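PDB 4NOH: lipoprotein, putative from Bacillus anthracis, which is of unknown function but is probably a lipid-anchored cell-envelope protein that may bind lipid. Local coordinates for residues T4-Y9 / K149-I154; K57-K62 / V69-A74; I78-G83 / D124-K129; K92-V95 / K100-Y103. All blocks are in the same frame, centred on the assembly; numbering follows the deposited sequence. Where two conformers were deposited one is given.

Contact 1: residues T4-Y9 / K149-I154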
loop_
_atom_site.group_PDB
_atom_site.type_symbol
_atom_site.label_atom_id
_atom_site.label_comp_id
_atom_site.label_asym_id
_atom_site.label_seq_id
_atom_site.Cartn_x
_atom_site.Cartn_y
_atom_site.Cartn_z
ATOM N N THR A 4 6.630 -14.814 -4.755
ATOM C CA THR A 4 6.300 -15.582 -3.561
ATOM C C THR A 4 5.675 -14.683 -2.503
ATOM O O THR A 4 5.423 -15.105 -1.388
ATOM C CB THR A 4 7.545 -16.276 -2.980
ATOM O OG1 THR A 4 8.581 -15.303 -2.807
ATOM C CG2 THR A 4 8.047 -17.349 -3.930
ATOM N N GLY A 5 5.420 -13.422 -2.841
ATOM C CA GLY A 5 4.780 -12.545 -1.911
ATOM C C GLY A 5 3.319 -12.312 -2.225
ATOM O O GLY A 5 2.894 -12.365 -3.376
ATOM N N ILE A 6 2.558 -12.051 -1.184
ATOM C CA ILE A 6 1.164 -11.609 -1.332
ATOM C C ILE A 6 0.988 -10.320 -0.540
ATOM O O ILE A 6 1.322 -10.246 0.661
ATOM C CB ILE A 6 0.121 -12.639 -0.861
ATOM C CG1 ILE A 6 0.314 -13.977 -1.619
ATOM C CG2 ILE A 6 -1.281 -12.083 -1.097
ATOM C CD1 ILE A 6 -0.614 -15.120 -1.225
ATOM N N VAL A 7 0.506 -9.286 -1.210
ATOM C CA VAL A 7 0.106 -8.041 -0.557
ATOM C C VAL A 7 -1.405 -8.120 -0.383
ATOM O O VAL A 7 -2.117 -8.466 -1.323
ATOM C CB VAL A 7 0.489 -6.783 -1.352
ATOM C CG1 VAL A 7 -0.150 -5.527 -0.753
ATOM C CG2 VAL A 7 2.008 -6.624 -1.405
HETATM N N MSE A 8 -1.876 -7.820 0.809
HETATM C CA MSE A 8 -3.293 -7.872 1.143
HETATM C C MSE A 8 -3.699 -6.586 1.813
HETATM O O MSE A 8 -2.892 -5.909 2.462
HETATM C CB MSE A 8 -3.601 -9.087 2.022
HETATM C CG MSE A 8 -2.758 -9.172 3.270
HETATM SE SE MSE A 8 -2.863 -10.977 4.095
HETATM C CE MSE A 8 -1.472 -11.785 2.988
ATOM N N TYR A 9 -4.977 -6.249 1.694
ATOM C CA TYR A 9 -5.497 -5.009 2.190
ATOM C C TYR A 9 -6.789 -5.255 2.890
ATOM O O TYR A 9 -7.616 -6.018 2.411
ATOM C CB TYR A 9 -5.820 -4.051 1.040
ATOM C CG TYR A 9 -4.717 -3.808 0.043
ATOM C CD1 TYR A 9 -4.507 -4.697 -1.003
ATOM C CD2 TYR A 9 -3.925 -2.668 0.102
ATOM C CE1 TYR A 9 -3.546 -4.458 -1.959
ATOM C CE2 TYR A 9 -2.934 -2.417 -0.852
ATOM C CZ TYR A 9 -2.740 -3.329 -1.874
ATOM O OH TYR A 9 -1.732 -3.106 -2.789
ATOM N N LYS A 149 -2.839 -22.299 -4.856
ATOM C CA LYS A 149 -3.905 -22.653 -3.942
ATOM C C LYS A 149 -4.137 -21.580 -2.865
ATOM O O LYS A 149 -5.271 -21.141 -2.658
ATOM C CB LYS A 149 -3.595 -24.009 -3.284
ATOM C CG LYS A 149 -4.718 -24.579 -2.416
ATOM C CD LYS A 149 -5.864 -25.170 -3.226
ATOM C CE LYS A 149 -6.964 -25.679 -2.308
ATOM N NZ LYS A 149 -7.991 -26.471 -3.048
ATOM N N ILE A 150 -3.066 -21.152 -2.195
ATOM C CA ILE A 150 -3.192 -20.173 -1.108
ATOM C C ILE A 150 -3.741 -18.844 -1.612
ATOM O O ILE A 150 -4.729 -18.317 -1.091
ATOM C CB ILE A 150 -1.847 -19.979 -0.378
ATOM C CG1 ILE A 150 -1.482 -21.283 0.347
ATOM C CG2 ILE A 150 -1.923 -18.828 0.615
ATOM C CD1 ILE A 150 -0.108 -21.269 0.975
ATOM N N PHE A 151 -3.139 -18.329 -2.670
ATOM C CA PHE A 151 -3.577 -17.053 -3.212
ATOM C C PHE A 151 -5.067 -17.056 -3.628
ATOM O O PHE A 151 -5.815 -16.161 -3.242
ATOM C CB PHE A 151 -2.649 -16.592 -4.333
ATOM C CG PHE A 151 -3.111 -15.348 -4.997
ATOM C CD1 PHE A 151 -3.191 -14.178 -4.277
ATOM C CD2 PHE A 151 -3.538 -15.353 -6.299
ATOM C CE1 PHE A 151 -3.667 -13.030 -4.861
ATOM C CE2 PHE A 151 -3.990 -14.191 -6.896
ATOM C CZ PHE A 151 -4.062 -13.025 -6.161
ATOM N N PRO A 152 -5.506 -18.059 -4.407
ATOM C CA PRO A 152 -6.932 -18.027 -4.752
ATOM C C PRO A 152 -7.859 -18.186 -3.546
ATOM O O PRO A 152 -8.961 -17.657 -3.557
ATOM C CB PRO A 152 -7.107 -19.190 -5.732
ATOM C CG PRO A 152 -5.769 -19.752 -5.992
ATOM C CD PRO A 152 -4.753 -19.088 -5.151
ATOM N N ASP A 153 -7.412 -18.899 -2.522
ATOM C CA ASP A 153 -8.228 -19.080 -1.323
ATOM C C ASP A 153 -8.367 -17.749 -0.589
ATOM O O ASP A 153 -9.446 -17.414 -0.096
ATOM C CB ASP A 153 -7.665 -20.194 -0.428
ATOM C CG ASP A 153 -7.899 -21.614 -1.014
ATOM O OD1 ASP A 153 -8.752 -21.799 -1.915
ATOM O OD2 ASP A 153 -7.250 -22.571 -0.545
ATOM N N ILE A 154 -7.283 -16.972 -0.562
ATOM C CA ILE A 154 -7.334 -15.634 0.049
ATOM C C ILE A 154 -8.282 -14.721 -0.741
ATOM O O ILE A 154 -9.087 -13.975 -0.170
ATOM C CB ILE A 154 -5.930 -15.019 0.178
ATOM C CG1 ILE A 154 -5.118 -15.820 1.215
ATOM C CG2 ILE A 154 -6.028 -13.545 0.547
ATOM C CD1 ILE A 154 -3.658 -15.449 1.314
#
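I6, in strand 5-9, meets I150, F151 and I154 of helix 150-154, and the closest approaches all run through one methyl group, CD1. The side chain can be followed outward from CB, which leaves the strand on the side facing the helix. Of its two branches, CG2 stands opposite the backbone N and CG1 lies beside it (chi1 -57°). I6 CG2 comes to 4.3 Å from F151 CD1, a looser approach than those of the tip. CG1 serves as a spacer, its nearest neighbours across the contact lying farther off than those of the methyl it carries. With chi2 near 180° the chain runs straight on, and CD1 is delivered between three helix residues. There I6 CD1 lies 4.0 Å from F151 CB, and it also sits near the plane of the phenyl ring, at its edge, 4.1 Å from F151 CD1. I154 points back at it tip to tip, I6 CD1 to I154 CD1 being 4.0 Å. The third neighbour is a branch methyl, I150 CG2, 4.3 Å from I6 CD1. Two residues along the strand, M8 comes less close, its CE 4.6 Å from I154 CD1. M8 also packs on V15 and T18 of helix 12-21, while V7 touches M60, H164 and V166. Strand and helix axes approach to 10.5 Å at an angle of only 8°. Such spacing and alignment, with aliphatic side chains filling the gap, are characteristic of a helix laid on one face of a beta sheet in an alpha/beta layered fold.

Contact 2: residues K57-K62 / V69-A74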
loop_
_atom_site.group_PDB
_atom_site.type_symbol
_atom_site.label_atom_id
_atom_site.label_comp_id
_atom_site.label_asym_id
_atom_site.label_seq_id
_atom_site.Cartn_x
_atom_site.Cartn_y
_atom_site.Cartn_z
ATOM N N LYS A 57 11.760 0.426 2.456
ATOM C CA LYS A 57 12.768 -0.535 2.906
ATOM C C LYS A 57 12.379 -1.958 2.543
ATOM O O LYS A 57 13.269 -2.811 2.422
ATOM C CB LYS A 57 13.054 -0.384 4.401
ATOM C CG LYS A 57 13.831 0.875 4.725
ATOM C CD LYS A 57 14.208 0.992 6.193
ATOM C CE LYS A 57 12.978 1.147 7.071
ATOM N NZ LYS A 57 13.317 1.466 8.484
ATOM N N GLU A 58 11.082 -2.232 2.335
ATOM C CA GLU A 58 10.645 -3.567 1.870
ATOM C C GLU A 58 10.474 -3.627 0.359
ATOM O O GLU A 58 9.955 -4.612 -0.170
ATOM C CB GLU A 58 9.336 -4.008 2.523
ATOM C CG GLU A 58 9.384 -3.959 4.022
ATOM C CD GLU A 58 10.554 -4.722 4.588
ATOM O OE1 GLU A 58 10.864 -5.831 4.080
ATOM O OE2 GLU A 58 11.166 -4.198 5.536
ATOM N N ASN A 59 10.907 -2.580 -0.341
ATOM C CA ASN A 59 10.815 -2.506 -1.800
ATOM C C ASN A 59 9.380 -2.641 -2.265
ATOM O O ASN A 59 9.121 -3.180 -3.339
ATOM C CB ASN A 59 11.712 -3.560 -2.490
ATOM C CG ASN A 59 13.202 -3.239 -2.385
ATOM O OD1 ASN A 59 13.614 -2.353 -1.662
ATOM N ND2 ASN A 59 14.008 -3.968 -3.134
HETATM N N MSE A 60 8.437 -2.113 -1.476
HETATM C CA MSE A 60 7.016 -2.292 -1.796
HETATM C C MSE A 60 6.346 -1.161 -2.497
HETATM O O MSE A 60 5.217 -1.309 -2.944
HETATM C CB MSE A 60 6.240 -2.703 -0.525
HETATM C CG MSE A 60 6.312 -4.213 -0.285
HETATM SE SE MSE A 60 5.565 -5.305 -1.798
HETATM C CE MSE A 60 7.243 -6.180 -2.265
ATOM N N LEU A 61 7.006 -0.012 -2.555
ATOM C CA LEU A 61 6.534 1.113 -3.359
ATOM C C LEU A 61 7.289 1.027 -4.660
ATOM O O LEU A 61 8.507 1.159 -4.694
ATOM C CB LEU A 61 6.710 2.451 -2.658
ATOM C CG LEU A 61 5.708 2.758 -1.532
ATOM C CD1 LEU A 61 6.166 3.966 -0.762
ATOM C CD2 LEU A 61 4.320 3.037 -2.105
ATOM N N LYS A 62 6.572 0.844 -5.751
ATOM C CA LYS A 62 7.211 0.590 -7.030
ATOM C C LYS A 62 6.744 1.512 -8.141
ATOM O O LYS A 62 5.548 1.704 -8.324
ATOM C CB LYS A 62 6.924 -0.872 -7.456
ATOM C CG LYS A 62 7.294 -1.928 -6.402
ATOM C CD LYS A 62 7.335 -3.334 -6.963
ATOM C CE LYS A 62 7.729 -4.365 -5.920
ATOM N NZ LYS A 62 7.900 -5.738 -6.484
ATOM N N VAL A 69 7.391 -3.051 -13.147
ATOM C CA VAL A 69 7.543 -2.166 -11.992
ATOM C C VAL A 69 8.960 -2.210 -11.476
ATOM O O VAL A 69 9.663 -3.204 -11.643
ATOM C CB VAL A 69 6.578 -2.532 -10.827
ATOM C CG1 VAL A 69 5.147 -2.126 -11.156
ATOM C CG2 VAL A 69 6.667 -4.004 -10.460
ATOM N N GLU A 70 9.396 -1.106 -10.875
ATOM C CA GLU A 70 10.732 -1.000 -10.300
ATOM C C GLU A 70 10.609 -0.292 -8.949
ATOM O O GLU A 70 10.077 0.812 -8.884
ATOM C CB GLU A 70 11.664 -0.195 -11.216
ATOM C CG GLU A 70 11.946 -0.826 -12.571
ATOM C CD GLU A 70 12.892 0.003 -13.426
ATOM O OE1 GLU A 70 13.541 0.937 -12.889
ATOM O OE2 GLU A 70 13.014 -0.293 -14.637
ATOM N N PRO A 71 11.084 -0.935 -7.868
ATOM C CA PRO A 71 10.994 -0.323 -6.552
ATOM C C PRO A 71 11.761 0.970 -6.452
ATOM O O PRO A 71 12.914 1.062 -6.936
ATOM C CB PRO A 71 11.625 -1.356 -5.620
ATOM C CG PRO A 71 11.513 -2.640 -6.344
ATOM C CD PRO A 71 11.608 -2.311 -7.799
ATOM N N ILE A 72 11.110 1.958 -5.837
ATOM C CA ILE A 72 11.767 3.215 -5.564
ATOM C C ILE A 72 12.751 2.924 -4.443
ATOM O O ILE A 72 12.535 2.043 -3.607
ATOM C CB ILE A 72 10.800 4.385 -5.279
ATOM C CG1 ILE A 72 10.036 4.241 -3.956
ATOM C CG2 ILE A 72 9.879 4.576 -6.459
ATOM C CD1 ILE A 72 9.166 5.445 -3.642
ATOM N N LYS A 73 13.846 3.676 -4.443
ATOM C CA LYS A 73 14.931 3.477 -3.489
ATOM C C LYS A 73 14.940 4.503 -2.378
ATOM O O LYS A 73 15.593 4.317 -1.361
ATOM C CB LYS A 73 16.264 3.453 -4.242
ATOM C CG LYS A 73 16.345 2.316 -5.246
ATOM C CD LYS A 73 16.027 0.992 -4.538
ATOM C CE LYS A 73 16.034 -0.218 -5.459
ATOM N NZ LYS A 73 15.654 -1.438 -4.693
ATOM N N ALA A 74 14.197 5.581 -2.571
ATOM C CA ALA A 74 14.094 6.620 -1.564
ATOM C C ALA A 74 12.709 7.175 -1.632
ATOM O O ALA A 74 12.081 7.182 -2.687
ATOM C CB ALA A 74 15.100 7.721 -1.828
HETATM O O HOH W 1 10.193 0.684 -2.617
#
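L61 and I72 supply the polar link between these two strand ends. I72 N donates to L61 O at 3.0 Å, with 163° at the hydrogen. A water molecule donates to the same oxygen, L61 O, at 2.7 Å and also to I72 O, so two donors grip one acceptor. Weaker CA-H...O contacts flank this bond: P71 CA is 3.4 Å from L61 O, and K62 CA is equally far from E70 O. They accompany the antiparallel, non-hydrogen-bonded pairing of K62 with P71, a site where proline's missing N-H costs no bond to the partner strand.

K62 makes the largest single contribution to the packing. Its chain, extended beyond CG, crosses V69 with CD 3.6 Å from V69 CG2 and then runs beside the P71 ring, leaving NZ to D111 and to the carbonyl of E167. N59, which ends the preceding helix in a Schellman motif, sets its CB 3.8 Å from P71 CB; N59 O, buried here, finds no polar partner. L61 CB rests on I72 CG1 at 4.0 Å. Between 57-62 and 69-74 one direct backbone bond, reinforced by water, thus continues the pairing of the hairpin, where E70 also bonds K63, while K62 gives this contact its aliphatic length alone.

Contact 3: residues I78-G83 / D124-K129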
loop_
_atom_site.group_PDB
_atom_site.type_symbol
_atom_site.label_atom_id
_atom_site.label_comp_id
_atom_site.label_asym_id
_atom_site.label_seq_id
_atom_site.Cartn_x
_atom_site.Cartn_y
_atom_site.Cartn_z
ATOM N N ILE A 78 9.070 14.713 2.325
ATOM C CA ILE A 78 7.753 14.949 2.880
ATOM C C ILE A 78 7.907 15.976 3.976
ATOM O O ILE A 78 8.818 15.873 4.786
ATOM C CB ILE A 78 7.190 13.688 3.593
ATOM C CG1 ILE A 78 7.313 12.424 2.744
ATOM C CG2 ILE A 78 5.754 13.948 4.066
ATOM C CD1 ILE A 78 6.470 12.437 1.516
ATOM N N SER A 79 7.011 16.947 4.015
ATOM C CA SER A 79 7.020 17.915 5.079
ATOM C C SER A 79 5.584 18.338 5.307
ATOM O O SER A 79 4.718 18.092 4.489
ATOM C CB SER A 79 7.929 19.100 4.735
ATOM O OG SER A 79 8.224 19.868 5.878
ATOM N N ASP A 80 5.325 18.933 6.453
ATOM C CA ASP A 80 3.972 19.350 6.773
ATOM C C ASP A 80 3.381 20.268 5.756
ATOM O O ASP A 80 2.201 20.178 5.493
ATOM C CB ASP A 80 3.959 20.001 8.136
ATOM C CG ASP A 80 4.600 19.110 9.144
ATOM O OD1 ASP A 80 5.864 19.095 9.206
ATOM O OD2 ASP A 80 3.867 18.343 9.780
ATOM N N GLU A 81 4.217 21.116 5.146
ATOM C CA GLU A 81 3.750 22.040 4.104
ATOM C C GLU A 81 3.720 21.412 2.690
ATOM O O GLU A 81 3.301 22.064 1.717
ATOM C CB GLU A 81 4.638 23.283 4.062
ATOM C CG GLU A 81 5.959 23.173 3.294
ATOM C CD GLU A 81 7.081 22.458 4.043
ATOM O OE1 GLU A 81 6.828 21.875 5.124
ATOM O OE2 GLU A 81 8.247 22.518 3.552
ATOM N N ALA A 82 4.177 20.163 2.558
ATOM C CA ALA A 82 4.252 19.538 1.275
ATOM C C ALA A 82 4.156 18.011 1.340
ATOM O O ALA A 82 5.177 17.310 1.312
ATOM C CB ALA A 82 5.551 19.954 0.581
ATOM N N GLY A 83 2.931 17.496 1.471
ATOM C CA GLY A 83 2.677 16.069 1.323
ATOM C C GLY A 83 2.739 15.714 -0.154
ATOM O O GLY A 83 2.793 16.607 -0.989
ATOM N N ASP A 124 3.924 12.655 9.695
ATOM C CA ASP A 124 3.316 11.941 10.780
ATOM C C ASP A 124 2.314 12.851 11.522
ATOM O O ASP A 124 1.244 12.412 11.927
ATOM C CB ASP A 124 4.372 11.403 11.763
ATOM C CG ASP A 124 5.237 10.284 11.186
ATOM O OD1 ASP A 124 5.131 9.942 9.984
ATOM O OD2 ASP A 124 6.024 9.709 11.996
ATOM N N ALA A 125 2.652 14.132 11.704
ATOM C CA ALA A 125 1.751 15.038 12.408
ATOM C C ALA A 125 0.482 15.301 11.596
ATOM O O ALA A 125 -0.602 15.421 12.160
ATOM C CB ALA A 125 2.460 16.342 12.743
ATOM N N GLU A 126 0.630 15.429 10.284
ATOM C CA GLU A 126 -0.508 15.666 9.409
ATOM C C GLU A 126 -1.433 14.453 9.378
ATOM O O GLU A 126 -2.685 14.591 9.372
ATOM C CB GLU A 126 -0.039 16.069 7.993
ATOM C CG GLU A 126 0.536 17.486 7.921
ATOM C CD GLU A 126 -0.516 18.559 8.079
ATOM O OE1 GLU A 126 -1.429 18.631 7.223
ATOM O OE2 GLU A 126 -0.425 19.368 9.037
ATOM N N TYR A 127 -0.834 13.281 9.374
ATOM C CA TYR A 127 -1.599 12.024 9.320
ATOM C C TYR A 127 -2.473 11.847 10.558
ATOM O O TYR A 127 -3.603 11.361 10.464
ATOM C CB TYR A 127 -0.639 10.858 9.187
ATOM C CG TYR A 127 -1.254 9.465 9.187
ATOM C CD1 TYR A 127 -1.668 8.869 8.014
ATOM C CD2 TYR A 127 -1.345 8.732 10.342
ATOM C CE1 TYR A 127 -2.201 7.586 7.993
ATOM C CE2 TYR A 127 -1.877 7.444 10.345
ATOM C CZ TYR A 127 -2.282 6.873 9.150
ATOM O OH TYR A 127 -2.803 5.598 9.139
ATOM N N ALA A 128 -1.966 12.308 11.692
ATOM C CA ALA A 128 -2.652 12.163 12.963
ATOM C C ALA A 128 -3.990 12.878 12.957
ATOM O O ALA A 128 -4.881 12.514 13.700
ATOM C CB ALA A 128 -1.775 12.682 14.102
ATOM N N LYS A 129 -4.111 13.895 12.123
ATOM C CA LYS A 129 -5.311 14.716 12.055
ATOM C C LYS A 129 -6.350 14.214 11.067
ATOM O O LYS A 129 -7.461 14.760 11.008
ATOM C CB LYS A 129 -4.905 16.150 11.680
ATOM C CG LYS A 129 -3.912 16.753 12.665
ATOM C CD LYS A 129 -3.570 18.221 12.397
ATOM C CE LYS A 129 -3.002 18.456 11.011
ATOM N NZ LYS A 129 -2.592 19.867 10.754
HETATM O O HOH W 2 1.645 19.421 11.019
#
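D80 meets A125 and E126 chiefly through one carboxylate oxygen. D80 OD2 lies 3.8 Å from the A125 methyl, CB, and 3.9 Å from E126 CG, so the direct touch is between oxygen and carbon. The backbone oxygen is near as well, D80 O to E126 CG being 4.0 Å. The side chains of D80 and E126 cross, with their carboxylate planes 90° apart, and D80 OD2 stands 4.5 Å from E126 OE2. Between those two oxygens sits a water that donates to both, at 2.8 Å to D80 OD2 and 2.9 Å to E126 OE2.

The next shell holds each carboxylate from its own side. E126, bent at chi2, receives K129 NZ on OE2 at 2.8 Å, a salt bridge approaching from above the carboxylate plane, 43° out of it. D80 OD2 is also hydrogen-bonded to S123 OG, and that same hydroxyl oxygen is a partner of E126 N in the first turn of helix 124-128. D80 is further positioned by the type I turn from S79 to A82, within which S79 OG donates to E81 OE1 at 2.6 Å.

This is a surface contact joining the loop before strand 84-86 to the start of a short helix. The two acids are bridged by a shared water, S123 OG links D80 to the helix start as well, and the lysine beside E126, with the backbone N-H groups there, would probably ease their mutual repulsion.

Contact 4: residues K92-V95 / K100-Y103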
loop_
_atom_site.group_PDB
_atom_site.type_symbol
_atom_site.label_atom_id
_atom_site.label_comp_id
_atom_site.label_asym_id
_atom_site.label_seq_id
_atom_site.Cartn_x
_atom_site.Cartn_y
_atom_site.Cartn_z
ATOM N N LYS A 92 -2.547 17.561 -9.808
ATOM C CA LYS A 92 -2.012 18.658 -9.005
ATOM C C LYS A 92 -3.060 19.287 -8.104
ATOM O O LYS A 92 -2.739 20.211 -7.361
ATOM C CB LYS A 92 -1.367 19.732 -9.894
ATOM C CG LYS A 92 -0.163 19.214 -10.657
ATOM C CD LYS A 92 0.574 20.296 -11.429
ATOM C CE LYS A 92 1.397 21.179 -10.522
ATOM N NZ LYS A 92 2.323 22.023 -11.323
ATOM N N ASP A 93 -4.296 18.794 -8.153
ATOM C CA ASP A 93 -5.385 19.375 -7.359
ATOM C C ASP A 93 -5.930 18.422 -6.311
ATOM O O ASP A 93 -7.101 18.503 -5.931
ATOM C CB ASP A 93 -6.519 19.806 -8.294
ATOM C CG ASP A 93 -6.071 20.832 -9.309
ATOM O OD1 ASP A 93 -5.139 21.609 -9.003
ATOM O OD2 ASP A 93 -6.658 20.881 -10.408
ATOM N N VAL A 94 -5.076 17.532 -5.819
ATOM C CA VAL A 94 -5.482 16.585 -4.799
ATOM C C VAL A 94 -5.350 17.271 -3.450
ATOM O O VAL A 94 -4.240 17.605 -3.043
ATOM C CB VAL A 94 -4.625 15.299 -4.845
ATOM C CG1 VAL A 94 -4.973 14.361 -3.711
ATOM C CG2 VAL A 94 -4.852 14.616 -6.177
ATOM N N VAL A 95 -6.488 17.504 -2.789
ATOM C CA VAL A 95 -6.528 18.140 -1.482
ATOM C C VAL A 95 -7.008 17.148 -0.446
ATOM O O VAL A 95 -8.072 16.541 -0.582
ATOM C CB VAL A 95 -7.454 19.361 -1.462
ATOM C CG1 VAL A 95 -7.505 19.965 -0.067
ATOM C CG2 VAL A 95 -6.970 20.377 -2.473
ATOM N N LYS A 100 -2.971 20.680 -0.188
ATOM C CA LYS A 100 -2.737 20.265 -1.572
ATOM C C LYS A 100 -1.479 19.383 -1.639
ATOM O O LYS A 100 -0.434 19.721 -1.075
ATOM C CB LYS A 100 -2.577 21.488 -2.476
ATOM C CG LYS A 100 -2.444 21.172 -3.960
ATOM C CD LYS A 100 -2.488 22.431 -4.834
ATOM C CE LYS A 100 -3.806 23.188 -4.730
ATOM N NZ LYS A 100 -4.976 22.390 -5.194
HETATM N N MSE A 101 -1.610 18.214 -2.257
HETATM C CA MSE A 101 -0.501 17.303 -2.397
HETATM C C MSE A 101 0.324 17.621 -3.613
HETATM O O MSE A 101 -0.175 18.144 -4.613
HETATM C CB MSE A 101 -1.036 15.880 -2.602
HETATM C CG MSE A 101 -1.915 15.358 -1.454
HETATM SE SE MSE A 101 -0.916 15.061 0.226
HETATM C CE MSE A 101 -1.533 16.682 1.150
ATOM N N LYS A 102 1.601 17.290 -3.538
ATOM C CA LYS A 102 2.516 17.451 -4.659
ATOM C C LYS A 102 2.604 16.148 -5.442
ATOM O O LYS A 102 2.876 15.092 -4.862
ATOM C CB LYS A 102 3.889 17.771 -4.119
ATOM C CG LYS A 102 4.943 18.039 -5.149
ATOM C CD LYS A 102 6.341 17.961 -4.537
ATOM C CE LYS A 102 6.470 18.707 -3.229
ATOM N NZ LYS A 102 7.864 18.552 -2.738
ATOM N N TYR A 103 2.422 16.221 -6.760
ATOM C CA TYR A 103 2.492 14.991 -7.567
ATOM C C TYR A 103 3.919 14.458 -7.654
ATOM O O TYR A 103 4.840 15.203 -8.034
ATOM C CB TYR A 103 1.964 15.228 -8.983
ATOM C CG TYR A 103 1.907 13.988 -9.822
ATOM C CD1 TYR A 103 1.004 12.974 -9.520
ATOM C CD2 TYR A 103 2.743 13.819 -10.934
ATOM C CE1 TYR A 103 0.935 11.832 -10.277
ATOM C CE2 TYR A 103 2.677 12.666 -11.701
ATOM C CZ TYR A 103 1.766 11.681 -11.369
ATOM O OH TYR A 103 1.689 10.528 -12.147
HETATM O O HOH W 3 -0.022 20.241 -6.409
HETATM O O HOH W 4 -2.215 17.123 -6.123
#
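K100 bends over K92 and D93 by virtue of its torsions: CG stands opposite the backbone N (chi1 -175°), the chain runs straight through chi2, and successive turns at chi3 and chi4, both -62°, curl its end back across segment 92-95. This path lays K100 CD 3.4 Å from K92 O and brings NZ alongside D93, where it forms a long salt bridge of 3.9 Å between K100 NZ and D93 OD1. The same nitrogen also brushes the V95 side chain at CG2. M101 is folded differently: chi1 of -60° sets M101 CG beside the backbone N, 3.9 Å from V94 CG1, where the two side chains cross, and the bends at chi2 and chi3 then turn the selenium end. Beyond them V94 reaches M118 and M101 reaches V122, both on strand 118-122.

The backbones are joined directly by M101 N donating to V94 O at 2.8 Å. V95 and K100 form the adjacent antiparallel, non-hydrogen-bonded pair. Farther from the turn the chains draw apart: CA separations grow from 4.3 Å at V95 and K100 to 6.0 Å at K92 and Y103. Two waters bridge the widening gap. Both donate to M101 O; one also donates to K92 O, while the other accepts from V94 N at 2.9 Å. Direct pairing near the hairpin turn therefore gives way to water-mediated pairing behind it, and the long ion pair, on exposed residues, is probably a modest addition to these backbone links.

Overall arrangement
Contact 1, partly buried with I6 and I154 both in the interior, is apolar packing of a helix on the main sheet, whereas contact 3 is a surface meeting of acids around water. Contacts 2 and 4 are also partly buried: each has one direct backbone bond between its two segments, with water completing the link, but contact 2 belongs to the small three-stranded sheet and contact 4 to the edge of the large one. Contacts 1 and 4 thus reach the same sheet, their centres about 32 Å apart. Contacts 1 and 2 touch through V7 and M60. Contacts 3 and 4 are joined by a probable G83 O to K102 N hydrogen bond and by M101 packing on G83.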